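Local coordinates for ABC transporter, substrate-binding protein (Clostridium perfringens, PDB 4EDP) that probably captures a solute outside the cell membrane and delivers it to an ABC transporter for import, at residues G133-L138 against F264-I269. Residues are numbered along the deposited sequence; the frame is centred on the assembly and turned at random.
Sequences GPAYTL and FNTINI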
loop_
_atom_site.group_PDB
_atom_site.type_symbol
_atom_site.label_atom_id
_atom_site.label_comp_id
_atom_site.label_asym_id
_atom_site.label_seq_id
_atom_site.Cartn_x
_atom_site.Cartn_y
_atom_site.Cartn_z
ATOM N N GLY A 133 -11.268 -0.464 10.267
ATOM C CA GLY A 133 -9.984 0.068 10.646
ATOM C C GLY A 133 -9.431 1.144 9.743
ATOM O O GLY A 133 -9.486 1.018 8.536
ATOM N N PRO A 134 -8.865 2.202 10.332
ATOM C CA PRO A 134 -8.338 3.278 9.492
ATOM C C PRO A 134 -6.928 3.021 8.981
ATOM O O PRO A 134 -6.170 2.231 9.581
ATOM C CB PRO A 134 -8.281 4.468 10.461
ATOM C CG PRO A 134 -8.010 3.846 11.788
ATOM C CD PRO A 134 -8.704 2.492 11.764
ATOM N N ALA A 135 -6.580 3.667 7.872
ATOM C CA ALA A 135 -5.194 3.623 7.396
ATOM C C ALA A 135 -4.340 4.371 8.403
ATOM O O ALA A 135 -4.747 5.423 8.860
ATOM C CB ALA A 135 -5.048 4.329 6.054
ATOM N N TYR A 136 -3.155 3.847 8.724
ATOM C CA TYR A 136 -2.206 4.551 9.597
ATOM C C TYR A 136 -0.961 4.976 8.778
ATOM O O TYR A 136 -0.107 5.733 9.267
ATOM C CB TYR A 136 -1.766 3.692 10.813
ATOM C CG TYR A 136 -0.960 2.493 10.412
ATOM C CD1 TYR A 136 -1.585 1.320 10.008
ATOM C CD2 TYR A 136 0.429 2.552 10.348
ATOM C CE1 TYR A 136 -0.855 0.231 9.585
ATOM C CE2 TYR A 136 1.171 1.457 9.940
ATOM C CZ TYR A 136 0.525 0.305 9.558
ATOM O OH TYR A 136 1.256 -0.784 9.122
ATOM N N THR A 137 -0.821 4.441 7.562
ATOM C CA THR A 137 0.271 4.794 6.677
ATOM C C THR A 137 -0.202 4.558 5.253
ATOM O O THR A 137 -1.228 3.879 5.021
ATOM C CB THR A 137 1.557 3.970 6.954
ATOM O OG1 THR A 137 2.670 4.536 6.260
ATOM C CG2 THR A 137 1.374 2.488 6.510
ATOM N N LEU A 138 0.549 5.098 4.302
ATOM C CA LEU A 138 0.242 4.955 2.886
ATOM C C LEU A 138 1.527 4.815 2.091
ATOM O O LEU A 138 2.610 5.114 2.590
ATOM C CB LEU A 138 -0.569 6.165 2.384
ATOM C CG LEU A 138 0.109 7.546 2.402
ATOM C CD1 LEU A 138 1.090 7.740 1.228
ATOM C CD2 LEU A 138 -0.947 8.660 2.336
ATOM N N PHE A 264 -2.755 1.454 1.265
ATOM C CA PHE A 264 -2.702 1.714 2.706
ATOM C C PHE A 264 -2.503 0.453 3.529
ATOM O O PHE A 264 -2.834 -0.643 3.078
ATOM C CB PHE A 264 -4.072 2.267 3.168
ATOM C CG PHE A 264 -4.539 3.509 2.423
ATOM C CD1 PHE A 264 -3.933 4.728 2.637
ATOM C CD2 PHE A 264 -5.591 3.451 1.541
ATOM C CE1 PHE A 264 -4.340 5.872 1.960
ATOM C CE2 PHE A 264 -6.004 4.597 0.868
ATOM C CZ PHE A 264 -5.367 5.799 1.068
ATOM N N ASN A 265 -1.982 0.626 4.746
ATOM C CA ASN A 265 -1.957 -0.427 5.742
ATOM C C ASN A 265 -2.904 0.138 6.799
ATOM O O ASN A 265 -2.899 1.341 7.064
ATOM C CB ASN A 265 -0.573 -0.698 6.327
ATOM C CG ASN A 265 0.386 -1.263 5.296
ATOM O OD1 ASN A 265 -0.036 -1.864 4.300
ATOM N ND2 ASN A 265 1.671 -1.103 5.543
ATOM N N THR A 266 -3.710 -0.718 7.410
ATOM C CA THR A 266 -4.692 -0.278 8.374
ATOM C C THR A 266 -4.597 -1.023 9.694
ATOM O O THR A 266 -3.938 -2.051 9.784
ATOM C CB THR A 266 -6.123 -0.525 7.826
ATOM O OG1 THR A 266 -6.386 -1.931 7.747
ATOM C CG2 THR A 266 -6.328 0.127 6.450
ATOM N N ILE A 267 -5.270 -0.499 10.717
ATOM C CA ILE A 267 -5.319 -1.158 12.029
ATOM C C ILE A 267 -6.786 -1.376 12.371
ATOM O O ILE A 267 -7.584 -0.429 12.356
ATOM C CB ILE A 267 -4.712 -0.320 13.180
ATOM C CG1 ILE A 267 -3.324 0.186 12.835
ATOM C CG2 ILE A 267 -4.701 -1.138 14.495
ATOM C CD1 ILE A 267 -2.757 1.175 13.852
ATOM N N ASN A 268 -7.129 -2.624 12.669
ATOM C CA ASN A 268 -8.477 -3.025 13.054
ATOM C C ASN A 268 -8.555 -3.560 14.475
ATOM O O ASN A 268 -7.550 -4.051 15.034
ATOM C CB ASN A 268 -8.963 -4.119 12.099
ATOM C CG ASN A 268 -9.529 -3.560 10.846
ATOM O OD1 ASN A 268 -10.701 -3.178 10.821
ATOM N ND2 ASN A 268 -8.717 -3.525 9.772
ATOM N N ILE A 269 -9.740 -3.457 15.058
ATOM C CA ILE A 269 -9.997 -4.011 16.370
ATOM C C ILE A 269 -10.703 -5.350 16.179
ATOM O O ILE A 269 -11.732 -5.440 15.507
ATOM C CB ILE A 269 -10.890 -3.099 17.251
ATOM C CG1 ILE A 269 -10.191 -1.767 17.523
ATOM C CG2 ILE A 269 -11.200 -3.799 18.578
ATOM C CD1 ILE A 269 -10.980 -0.805 18.441
HETATM O O HOH W 1 -9.215 -1.672 7.465
#
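With CG of Tyr136 lodged between its backbone N and carbonyl carbon (chi1 66°), the phenol ring swings across the 264-269 strand; Ile267, whose CG1 lies anti to its carbonyl carbon (chi1 -51°), meets it at about a right angle. Ile267 CG1 touches Tyr136 CD1 at 3.5 Å, while the hydroxyl end of the ring reaches Asn265, Tyr136 OH lying 3.3 Å from Asn265 CB. The methyl CG2 of Thr137 lies over one face of the same ring, toward its rim; Tyr91 meets the Tyr136 ring edge-to-face, and an acetate ion, probably from the crystallisation liquor, lies beside the Tyr136 side chain. Thr137 OG1, anti to its backbone N, turns instead to Ser302 O. The main chains run antiparallel. Ile267 N donates to Pro134 O (3.1 Å) and Tyr136 N to Asn265 O (3.0 Å), both in the acceptor's carbonyl plane, whereas the bond from Asn265 N to Thr137 O is weak. Between Ala135, paired with Thr266, and Thr137, paired with Asn265, the register slips by one residue: a beta bulge, at which the chain turns a corner at Tyr136. Strand 135-145 here joins the sheet of a periplasmic-binding-protein fold, and the other edge of strand 262-269 bonds to strand 89-93. Phe264 CG, beside its backbone N, sets the ring against Ala135 and Leu138: Phe264 CD1 lies 3.6 Å from Ala135 CB, and Thr137 O meets the ring edge in its plane. At the far end, Asn268 CG lies beside its backbone N (chi1 -84°), which lets OD1 accept from Gly133 N at 2.8 Å, the donor standing well above the amide plane. One water ties Gly133 O, Thr266 OG1 and Asn268 ND2 together, giving both polar atoms of the buried Asn268 amide a partner.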